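Local coordinates for protein ammonium transporter (Kuenenia stuttgartiensis, PDB 6EU6) that probably senses ammonium at the membrane as the Amt-family domain of a sensor histidine kinase, passing the signal across the bilayer, at residues Ala44-Val49 against Glu117-Ile122; Val185-Asp190 against Arg387-Pro392. One frame throughout, in Å; residues are numbered along the deposited sequence.

Interaction 1: residues Ala44-Val49 against Glu117-Ile122; sequences ALRNLV and ERSGFI. With LMT (dodecyl-beta-D-maltoside), chain E; SO4 (sulfate ion), chain H.
R46 reaches across from helix 40-67 and holds the carbonyl oxygen of S119 with both terminal nitrogens of its guanidinium. NH2 lies 2.9 Å from S119 O and NH1 lies 3.1 Å from that same oxygen, an end-on grip in which the acceptor sits close to the guanidinium plane. Both nitrogens come to the carbonyl from the same face of its plane: NH2 is tilted from that plane, while NH1 stands well above it. NE, and NH2 again, turn to a sulfate ion, probably from the crystallisation liquor; NE donates to its O4 at 2.7 Å, nearly straight at 159°, and NH2 adds two weak bonds. An arginine suits the place because its long chain, extended from CG to NE, spans the gap and carries two N-H donors side by side that can share one carbonyl. An alanine here would remove both donors to S119 O and the CG at the F121 ring edge, and would probably leave that carbonyl without these partners and the turn less firmly held to helix 40-67.

Beside this polar grip runs a small apolar contact. V49 and F121 reach toward each other tip to tip, with CG1 of V49 4.0 Å from CZ of F121. The phenyl gets there with its CG anti to the backbone N (chi1 -166°).

In this helical membrane protein of the ammonium transporter family, the contact joins helix 40-67 to the turn between helices 93-114 and 121-144. S119 OG is hydrogen-bonded to I115 O, just past the end of helix 93-114, and to N124 of helix 121-144, which also binds G120 O. On the detergent side, I122 N donates to O6' of dodecyl-maltoside at 3.0 Å. Packing of V49 on L254 of the second subunit places helix 40-67 at a subunit interface.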
loop_
_atom_site.group_PDB
_atom_site.type_symbol
_atom_site.label_atom_id
_atom_site.label_comp_id
_atom_site.label_asym_id
_atom_site.label_seq_id
_atom_site.Cartn_x
_atom_site.Cartn_y
_atom_site.Cartn_z
ATOM N N ALA A 44 -3.269 -9.692 -15.428
ATOM C CA ALA A 44 -3.894 -8.966 -14.330
ATOM C C ALA A 44 -5.125 -9.725 -13.843
ATOM O O ALA A 44 -5.326 -9.951 -12.638
ATOM C CB ALA A 44 -4.271 -7.538 -14.737
ATOM N N LEU A 45 -5.923 -10.180 -14.782
ATOM C CA LEU A 45 -7.145 -10.889 -14.464
ATOM C C LEU A 45 -6.948 -12.256 -13.815
ATOM O O LEU A 45 -7.722 -12.601 -12.919
ATOM C CB LEU A 45 -8.008 -11.045 -15.697
ATOM C CG LEU A 45 -8.445 -9.662 -16.185
ATOM C CD1 LEU A 45 -9.253 -9.866 -17.454
ATOM C CD2 LEU A 45 -9.242 -8.860 -15.158
ATOM N N ARG A 46 -5.950 -13.039 -14.273
ATOM C CA ARG A 46 -5.657 -14.329 -13.639
ATOM C C ARG A 46 -5.271 -14.152 -12.180
ATOM O O ARG A 46 -5.678 -14.927 -11.302
ATOM C CB ARG A 46 -4.576 -15.094 -14.433
ATOM C CG ARG A 46 -5.124 -15.603 -15.750
ATOM C CD ARG A 46 -4.012 -15.909 -16.711
ATOM N NE ARG A 46 -4.578 -16.295 -17.982
ATOM C CZ ARG A 46 -3.977 -17.023 -18.919
ATOM N NH1 ARG A 46 -2.700 -17.462 -18.797
ATOM N NH2 ARG A 46 -4.700 -17.359 -19.984
ATOM N N ASN A 47 -4.444 -13.137 -11.890
ATOM C CA ASN A 47 -4.043 -12.852 -10.543
ATOM C C ASN A 47 -5.192 -12.431 -9.614
ATOM O O ASN A 47 -5.215 -12.787 -8.444
ATOM C CB ASN A 47 -3.009 -11.732 -10.517
ATOM C CG ASN A 47 -1.618 -12.266 -10.728
ATOM O OD1 ASN A 47 -1.012 -12.817 -9.805
ATOM N ND2 ASN A 47 -1.138 -12.178 -11.963
ATOM N N LEU A 48 -6.157 -11.677 -10.129
ATOM C CA LEU A 48 -7.329 -11.340 -9.325
ATOM C C LEU A 48 -8.197 -12.572 -9.095
ATOM O O LEU A 48 -8.648 -12.823 -7.986
ATOM C CB LEU A 48 -8.134 -10.266 -10.005
ATOM C CG LEU A 48 -9.444 -9.893 -9.311
ATOM C CD1 LEU A 48 -9.210 -9.388 -7.914
ATOM C CD2 LEU A 48 -10.125 -8.810 -10.074
ATOM N N VAL A 49 -8.447 -13.316 -10.143
ATOM C CA VAL A 49 -9.236 -14.514 -10.068
ATOM C C VAL A 49 -8.663 -15.547 -9.107
ATOM O O VAL A 49 -9.432 -16.133 -8.297
ATOM C CB VAL A 49 -9.495 -15.121 -11.451
ATOM C CG1 VAL A 49 -10.115 -16.511 -11.393
ATOM C CG2 VAL A 49 -10.444 -14.185 -12.254
ATOM N N GLU A 117 1.195 -16.023 -20.593
ATOM C CA GLU A 117 1.430 -15.707 -22.033
ATOM C C GLU A 117 1.019 -16.803 -23.019
ATOM O O GLU A 117 0.752 -16.467 -24.159
ATOM C CB GLU A 117 2.892 -15.218 -22.360
ATOM C CG GLU A 117 3.436 -14.225 -21.320
ATOM C CD GLU A 117 4.166 -13.070 -21.951
ATOM O OE1 GLU A 117 3.651 -11.944 -22.012
ATOM O OE2 GLU A 117 5.281 -13.302 -22.402
ATOM N N ARG A 118 0.874 -18.047 -22.568
ATOM C CA ARG A 118 0.541 -19.124 -23.505
ATOM C C ARG A 118 -0.320 -20.228 -22.941
ATOM O O ARG A 118 -0.837 -21.042 -23.693
ATOM C CB ARG A 118 1.787 -19.667 -24.178
ATOM C CG ARG A 118 2.588 -20.707 -23.362
ATOM C CD ARG A 118 3.282 -20.110 -22.141
ATOM N NE ARG A 118 4.292 -21.018 -21.583
ATOM C CZ ARG A 118 5.016 -20.831 -20.493
ATOM N NH1 ARG A 118 4.922 -19.686 -19.821
ATOM N NH2 ARG A 118 5.854 -21.754 -20.076
ATOM N N SER A 119 -0.514 -20.265 -21.637
ATOM C CA SER A 119 -1.480 -21.136 -21.079
ATOM C C SER A 119 -2.857 -20.536 -21.249
ATOM O O SER A 119 -3.021 -19.270 -21.308
ATOM C CB SER A 119 -1.168 -21.430 -19.621
ATOM O OG SER A 119 -1.304 -20.304 -18.804
ATOM N N GLY A 120 -3.873 -21.413 -21.285
ATOM C CA GLY A 120 -5.257 -20.964 -21.275
ATOM C C GLY A 120 -5.779 -20.766 -19.891
ATOM O O GLY A 120 -5.141 -21.178 -18.875
ATOM N N PHE A 121 -6.947 -20.127 -19.820
ATOM C CA PHE A 121 -7.604 -19.843 -18.535
ATOM C C PHE A 121 -7.860 -21.059 -17.620
ATOM O O PHE A 121 -7.562 -21.047 -16.428
ATOM C CB PHE A 121 -8.898 -19.142 -18.789
ATOM C CG PHE A 121 -9.479 -18.525 -17.576
ATOM C CD1 PHE A 121 -8.812 -17.516 -16.915
ATOM C CD2 PHE A 121 -10.714 -18.934 -17.091
ATOM C CE1 PHE A 121 -9.361 -16.913 -15.778
ATOM C CE2 PHE A 121 -11.260 -18.356 -15.966
ATOM C CZ PHE A 121 -10.587 -17.320 -15.320
ATOM N N ILE A 122 -8.351 -22.135 -18.169
ATOM C CA ILE A 122 -8.764 -23.260 -17.337
ATOM C C ILE A 122 -7.604 -23.891 -16.563
ATOM O O ILE A 122 -7.727 -24.205 -15.374
ATOM C CB ILE A 122 -9.520 -24.337 -18.187
ATOM C CG1 ILE A 122 -10.905 -23.813 -18.661
ATOM C CG2 ILE A 122 -9.654 -25.640 -17.410
ATOM C CD1 ILE A 122 -11.738 -23.159 -17.601
HETATM C C1B LMT E . -7.868 -21.424 -24.639
HETATM C C2B LMT E . -7.856 -20.801 -26.074
HETATM C C3B LMT E . -8.566 -21.726 -27.054
HETATM C C4B LMT E . -7.810 -23.022 -26.994
HETATM C C5B LMT E . -7.902 -23.653 -25.629
HETATM C C6B LMT E . -7.221 -25.032 -25.679
HETATM O O1B LMT E . -9.209 -21.556 -24.184
HETATM O O2B LMT E . -8.551 -19.548 -26.129
HETATM O O3B LMT E . -8.550 -21.298 -28.422
HETATM O "O4'" LMT E . -8.330 -23.929 -27.975
HETATM O O5B LMT E . -7.325 -22.746 -24.649
HETATM O O6B LMT E . -6.125 -25.126 -26.658
HETATM C "C1'" LMT E . -11.855 -20.236 -21.331
HETATM C "C2'" LMT E . -10.908 -19.288 -21.963
HETATM C "C3'" LMT E . -10.338 -19.819 -23.199
HETATM C "C4'" LMT E . -9.581 -21.036 -22.916
HETATM C "C5'" LMT E . -10.481 -22.006 -22.114
HETATM C "C6'" LMT E . -9.678 -23.208 -21.663
HETATM O "O1'" LMT E . -12.403 -19.652 -20.169
HETATM O "O2'" LMT E . -11.591 -18.133 -22.363
HETATM O "O3'" LMT E . -9.426 -18.918 -23.798
HETATM O "O5'" LMT E . -11.110 -21.393 -20.998
HETATM O "O6'" LMT E . -8.412 -22.906 -21.045
HETATM C C1 LMT E . -13.356 -20.529 -19.510
HETATM C C2 LMT E . -14.067 -19.777 -18.375
HETATM C C3 LMT E . -14.924 -20.671 -17.484
HETATM C C4 LMT E . -15.637 -19.888 -16.353
HETATM C C5 LMT E . -15.116 -20.219 -14.949
HETATM C C6 LMT E . -16.145 -20.399 -13.835
HETATM C C7 LMT E . -15.457 -20.273 -12.461
HETATM C C8 LMT E . -15.686 -21.443 -11.509
HETATM C C9 LMT E . -14.972 -21.308 -10.137
HETATM C C10 LMT E . -15.509 -22.295 -9.038
HETATM C C11 LMT E . -14.484 -22.969 -8.062
HETATM C C12 LMT E . -14.510 -22.565 -6.574
HETATM S S SO4 H . -7.291 -15.314 -20.403
HETATM O O1 SO4 H . -7.128 -13.882 -20.419
HETATM O O2 SO4 H . -6.476 -15.880 -21.529
HETATM O O3 SO4 H . -8.720 -15.646 -20.606
HETATM O O4 SO4 H . -6.977 -15.778 -19.030
#

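Interaction 2: residues Val185-Asp190 against Arg387-Pro392; sequences VGPRID and RLRVTP. With LMT (dodecyl-beta-D-maltoside), chain E; ZDM (nonyl 4-O-alpha-D-glucopyranosyl-beta-D-glucopyranoside), chain D.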
loop_
_atom_site.group_PDB
_atom_site.type_symbol
_atom_site.label_atom_id
_atom_site.label_comp_id
_atom_site.label_asym_id
_atom_site.label_seq_id
_atom_site.Cartn_x
_atom_site.Cartn_y
_atom_site.Cartn_z
ATOM N N VAL A 185 2.800 -27.087 -20.010
ATOM C CA VAL A 185 2.303 -26.099 -20.997
ATOM C C VAL A 185 3.292 -25.952 -22.205
ATOM O O VAL A 185 2.904 -25.752 -23.361
ATOM C CB VAL A 185 2.082 -24.742 -20.292
ATOM C CG1 VAL A 185 1.883 -23.633 -21.296
ATOM C CG2 VAL A 185 0.928 -24.825 -19.317
ATOM N N GLY A 186 4.568 -25.984 -21.893
ATOM C CA GLY A 186 5.615 -25.849 -22.861
ATOM C C GLY A 186 6.041 -24.410 -22.984
ATOM O O GLY A 186 5.368 -23.506 -22.487
ATOM N N PRO A 187 7.129 -24.177 -23.697
ATOM C CA PRO A 187 7.622 -22.793 -23.827
ATOM C C PRO A 187 6.798 -21.891 -24.690
ATOM O O PRO A 187 5.967 -22.316 -25.503
ATOM C CB PRO A 187 9.025 -22.951 -24.467
ATOM C CG PRO A 187 9.266 -24.455 -24.533
ATOM C CD PRO A 187 7.930 -25.130 -24.471
ATOM N N ARG A 188 7.004 -20.609 -24.504
ATOM C CA ARG A 188 6.352 -19.668 -25.386
ATOM C C ARG A 188 6.897 -19.933 -26.818
ATOM O O ARG A 188 8.079 -20.278 -27.011
ATOM C CB ARG A 188 6.631 -18.219 -24.919
ATOM C CG ARG A 188 5.939 -17.837 -23.599
ATOM C CD ARG A 188 6.358 -16.478 -23.098
ATOM N NE ARG A 188 7.711 -16.603 -22.521
ATOM C CZ ARG A 188 8.385 -15.616 -21.932
ATOM N NH1 ARG A 188 7.832 -14.414 -21.729
ATOM N NH2 ARG A 188 9.547 -15.883 -21.442
ATOM N N ILE A 189 6.036 -19.770 -27.798
ATOM C CA ILE A 189 6.419 -19.961 -29.175
ATOM C C ILE A 189 7.716 -19.325 -29.615
ATOM O O ILE A 189 8.527 -19.967 -30.276
ATOM C CB ILE A 189 5.337 -19.541 -30.202
ATOM C CG1 ILE A 189 5.071 -18.057 -30.108
ATOM C CG2 ILE A 189 4.128 -20.440 -30.060
ATOM C CD1 ILE A 189 3.847 -17.573 -30.832
ATOM N N ASP A 190 7.980 -18.081 -29.342
ATOM C CA ASP A 190 9.306 -17.620 -29.895
ATOM C C ASP A 190 10.384 -17.589 -28.838
ATOM O O ASP A 190 11.283 -16.769 -28.926
ATOM C CB ASP A 190 9.113 -16.223 -30.442
ATOM C CG ASP A 190 8.149 -15.410 -29.565
ATOM O OD1 ASP A 190 7.790 -15.927 -28.431
ATOM O OD2 ASP A 190 7.690 -14.334 -30.046
ATOM N N ARG A 387 -6.869 -28.920 -23.581
ATOM C CA ARG A 387 -5.535 -28.470 -23.976
ATOM C C ARG A 387 -5.059 -27.311 -23.024
ATOM O O ARG A 387 -5.831 -26.472 -22.577
ATOM C CB ARG A 387 -5.445 -28.084 -25.458
ATOM C CG ARG A 387 -5.064 -29.242 -26.408
ATOM C CD ARG A 387 -3.815 -30.072 -26.037
ATOM N NE ARG A 387 -2.530 -29.336 -26.142
ATOM C CZ ARG A 387 -1.736 -28.949 -25.125
ATOM N NH1 ARG A 387 -2.012 -29.223 -23.887
ATOM N NH2 ARG A 387 -0.622 -28.309 -25.357
ATOM N N LEU A 388 -3.780 -27.359 -22.699
ATOM C CA LEU A 388 -3.209 -26.515 -21.668
ATOM C C LEU A 388 -2.833 -25.189 -22.266
ATOM O O LEU A 388 -2.778 -24.192 -21.505
ATOM C CB LEU A 388 -1.973 -27.186 -21.006
ATOM C CG LEU A 388 -2.194 -28.529 -20.343
ATOM C CD1 LEU A 388 -0.917 -29.046 -19.726
ATOM C CD2 LEU A 388 -3.377 -28.503 -19.359
ATOM N N ARG A 389 -2.457 -25.183 -23.557
ATOM C CA ARG A 389 -2.084 -23.939 -24.208
ATOM C C ARG A 389 -3.168 -23.339 -25.053
ATOM O O ARG A 389 -4.073 -24.026 -25.520
ATOM C CB ARG A 389 -0.949 -24.050 -25.162
ATOM C CG ARG A 389 0.178 -24.856 -24.793
ATOM C CD ARG A 389 1.074 -24.986 -26.001
ATOM N NE ARG A 389 1.712 -23.746 -26.456
ATOM C CZ ARG A 389 2.955 -23.346 -26.192
ATOM N NH1 ARG A 389 3.771 -24.008 -25.363
ATOM N NH2 ARG A 389 3.399 -22.255 -26.759
ATOM N N VAL A 390 -3.026 -22.052 -25.311
ATOM C CA VAL A 390 -3.827 -21.391 -26.326
ATOM C C VAL A 390 -3.227 -21.699 -27.715
ATOM O O VAL A 390 -2.096 -22.206 -27.834
ATOM C CB VAL A 390 -3.949 -19.862 -26.101
ATOM C CG1 VAL A 390 -4.448 -19.557 -24.725
ATOM C CG2 VAL A 390 -2.616 -19.108 -26.377
ATOM N N THR A 391 -3.967 -21.375 -28.778
ATOM C CA THR A 391 -3.465 -21.641 -30.143
ATOM C C THR A 391 -2.322 -20.690 -30.442
ATOM O O THR A 391 -2.206 -19.605 -29.843
ATOM C CB THR A 391 -4.562 -21.497 -31.218
ATOM O OG1 THR A 391 -4.987 -20.120 -31.296
ATOM C CG2 THR A 391 -5.769 -22.367 -30.846
ATOM N N PRO A 392 -1.446 -21.082 -31.367
ATOM C CA PRO A 392 -0.344 -20.205 -31.673
ATOM C C PRO A 392 -0.798 -18.829 -32.164
ATOM O O PRO A 392 -0.105 -17.819 -31.904
ATOM C CB PRO A 392 0.376 -20.966 -32.789
ATOM C CG PRO A 392 0.117 -22.386 -32.485
ATOM C CD PRO A 392 -1.355 -22.327 -32.139
HETATM C C1B LMT E . -7.868 -21.424 -24.639
HETATM C C2B LMT E . -7.856 -20.801 -26.074
HETATM C C3B LMT E . -8.566 -21.726 -27.054
HETATM C C4B LMT E . -7.810 -23.022 -26.994
HETATM C C5B LMT E . -7.902 -23.653 -25.629
HETATM C C6B LMT E . -7.221 -25.032 -25.679
HETATM O O1B LMT E . -9.209 -21.556 -24.184
HETATM O O2B LMT E . -8.551 -19.548 -26.129
HETATM O O3B LMT E . -8.550 -21.298 -28.422
HETATM O "O4'" LMT E . -8.330 -23.929 -27.975
HETATM O O5B LMT E . -7.325 -22.746 -24.649
HETATM O O6B LMT E . -6.125 -25.126 -26.658
HETATM C "C1'" LMT E . -11.855 -20.236 -21.331
HETATM C "C2'" LMT E . -10.908 -19.288 -21.963
HETATM C "C3'" LMT E . -10.338 -19.819 -23.199
HETATM C "C4'" LMT E . -9.581 -21.036 -22.916
HETATM C "C5'" LMT E . -10.481 -22.006 -22.114
HETATM C "C6'" LMT E . -9.678 -23.208 -21.663
HETATM O "O1'" LMT E . -12.403 -19.652 -20.169
HETATM O "O2'" LMT E . -11.591 -18.133 -22.363
HETATM O "O3'" LMT E . -9.426 -18.918 -23.798
HETATM O "O5'" LMT E . -11.110 -21.393 -20.998
HETATM O "O6'" LMT E . -8.412 -22.906 -21.045
HETATM C C1 LMT E . -13.356 -20.529 -19.510
HETATM C C2 LMT E . -14.067 -19.777 -18.375
HETATM C C3 LMT E . -14.924 -20.671 -17.484
HETATM C C4 LMT E . -15.637 -19.888 -16.353
HETATM C C5 LMT E . -15.116 -20.219 -14.949
HETATM C C6 LMT E . -16.145 -20.399 -13.835
HETATM C C7 LMT E . -15.457 -20.273 -12.461
HETATM C C8 LMT E . -15.686 -21.443 -11.509
HETATM C C9 LMT E . -14.972 -21.308 -10.137
HETATM C C10 LMT E . -15.509 -22.295 -9.038
HETATM C C11 LMT E . -14.484 -22.969 -8.062
HETATM C C12 LMT E . -14.510 -22.565 -6.574
HETATM C C1 ZDM D . 13.624 -30.560 -22.188
HETATM O O1 ZDM D . 12.596 -27.398 -26.995
HETATM C C2 ZDM D . 14.072 -29.958 -23.538
HETATM O O2 ZDM D . 15.548 -25.615 -28.385
HETATM C C3 ZDM D . 13.139 -28.972 -24.304
HETATM O O3 ZDM D . 15.186 -30.154 -26.947
HETATM C C4 ZDM D . 11.869 -28.629 -23.511
HETATM O O4 ZDM D . 16.696 -27.933 -27.694
HETATM C C5 ZDM D . 14.469 -29.053 -27.524
HETATM O O5 ZDM D . 11.399 -29.814 -22.899
HETATM C C6 ZDM D . 12.110 -30.434 -21.834
HETATM O O6 ZDM D . 11.249 -25.148 -27.883
HETATM C C7 ZDM D . 15.300 -27.781 -27.411
HETATM O O7 ZDM D . 12.793 -29.464 -25.619
HETATM C C8 ZDM D . 14.651 -26.733 -28.285
HETATM C C9 ZDM D . 13.310 -26.337 -27.639
HETATM C C10 ZDM D . 13.253 -28.662 -26.708
HETATM C C11 ZDM D . 12.309 -25.761 -28.633
HETATM O O16 ZDM D . 11.566 -29.837 -20.631
HETATM C C18 ZDM D . 12.194 -29.794 -19.349
HETATM C C19 ZDM D . 12.517 -31.158 -18.776
HETATM C C22 ZDM D . 12.249 -31.249 -17.282
HETATM C C25 ZDM D . 13.512 -31.399 -16.458
HETATM C C28 ZDM D . 13.281 -31.257 -14.947
HETATM C C31 ZDM D . 12.963 -32.575 -14.260
HETATM C C34 ZDM D . 13.342 -32.571 -12.797
HETATM O O49 ZDM D . 14.589 -30.158 -21.196
HETATM O O55 ZDM D . 14.342 -31.093 -24.341
HETATM C C57 ZDM D . 10.728 -28.116 -24.403
HETATM O O61 ZDM D . 11.125 -26.877 -24.991
#
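R389 starts with CG anti to its own carbonyl carbon (chi1 -42°); chi3 (66°) turns NE, and chi4 (99°) then swings CZ so that the guanidinium meets the carbonyls of V185 and P187. NH1 donates to V185 O at 2.8 Å and also to P187 O at 2.8 Å; NH2 joins it on P187 O at 2.9 Å. Thus P187 O is gripped end-on by two nitrogens and lies almost exactly in the guanidinium plane, whereas V185 O is tilted from it. The two donors meet P187 O differently, NH2 only modestly tilted from the carbonyl plane and NH1 above it. V185 O also lies 3.2 Å from CG of R389, so the chain is packed against the carbonyl before its charged end passes on.

Helix 167-185 ends here, and G186 leaves helical geometry with positive phi, a conformation that glycine adopts readily. A side chain at this position would also run into NH1 of R389. The arginine therefore gathers carbonyls on both sides of the helix exit, fixing the connection toward helix 206-226 to the segment after helix 353-385. T391 stands at the N-cap position of helix 392-397, its OG1 making a weak bond to E394 N.

Beside the charged group lies a smaller aliphatic contact, V185 CG2 packing 4.1 Å from L388 CB. V185 CG1 rests on CG of R389, and I189 sets CG2 3.8 Å from its NH2. Branched chains suit these places, offering methyls to each neighbour without adding a competing acceptor.

Further out, E395 forms a salt bridge with NH2 of R389 and accepts from the backbone N of I189, tying both segments to helix 392-397. P187 CG touches O61 of the bound nonyl maltoside, and R389 O accepts a hydrogen bond from O6B of the dodecyl-maltoside, 2.6 Å away.

In the fold
Both contacts centre on an arginine that grips one backbone carbonyl with two nitrogens, but their settings differ. Interaction 1 is largely buried, ties a transmembrane helix to an interhelical turn and lies near another subunit; its arginine also meets a sulfate. Interaction 2 is only partly buried, joins two loop segments farther from the chain centre, and pairs its arginine with a glutamate. The contacts adjoin: R118 NE probably donates to G186 O, and E117 forms a salt bridge with R188, which also pairs with D317. Backbone bonds of R118 with V390 and G120 with L388 bind residues 117-122 directly to 387-392, while one dodecyl-maltoside bridges both sites.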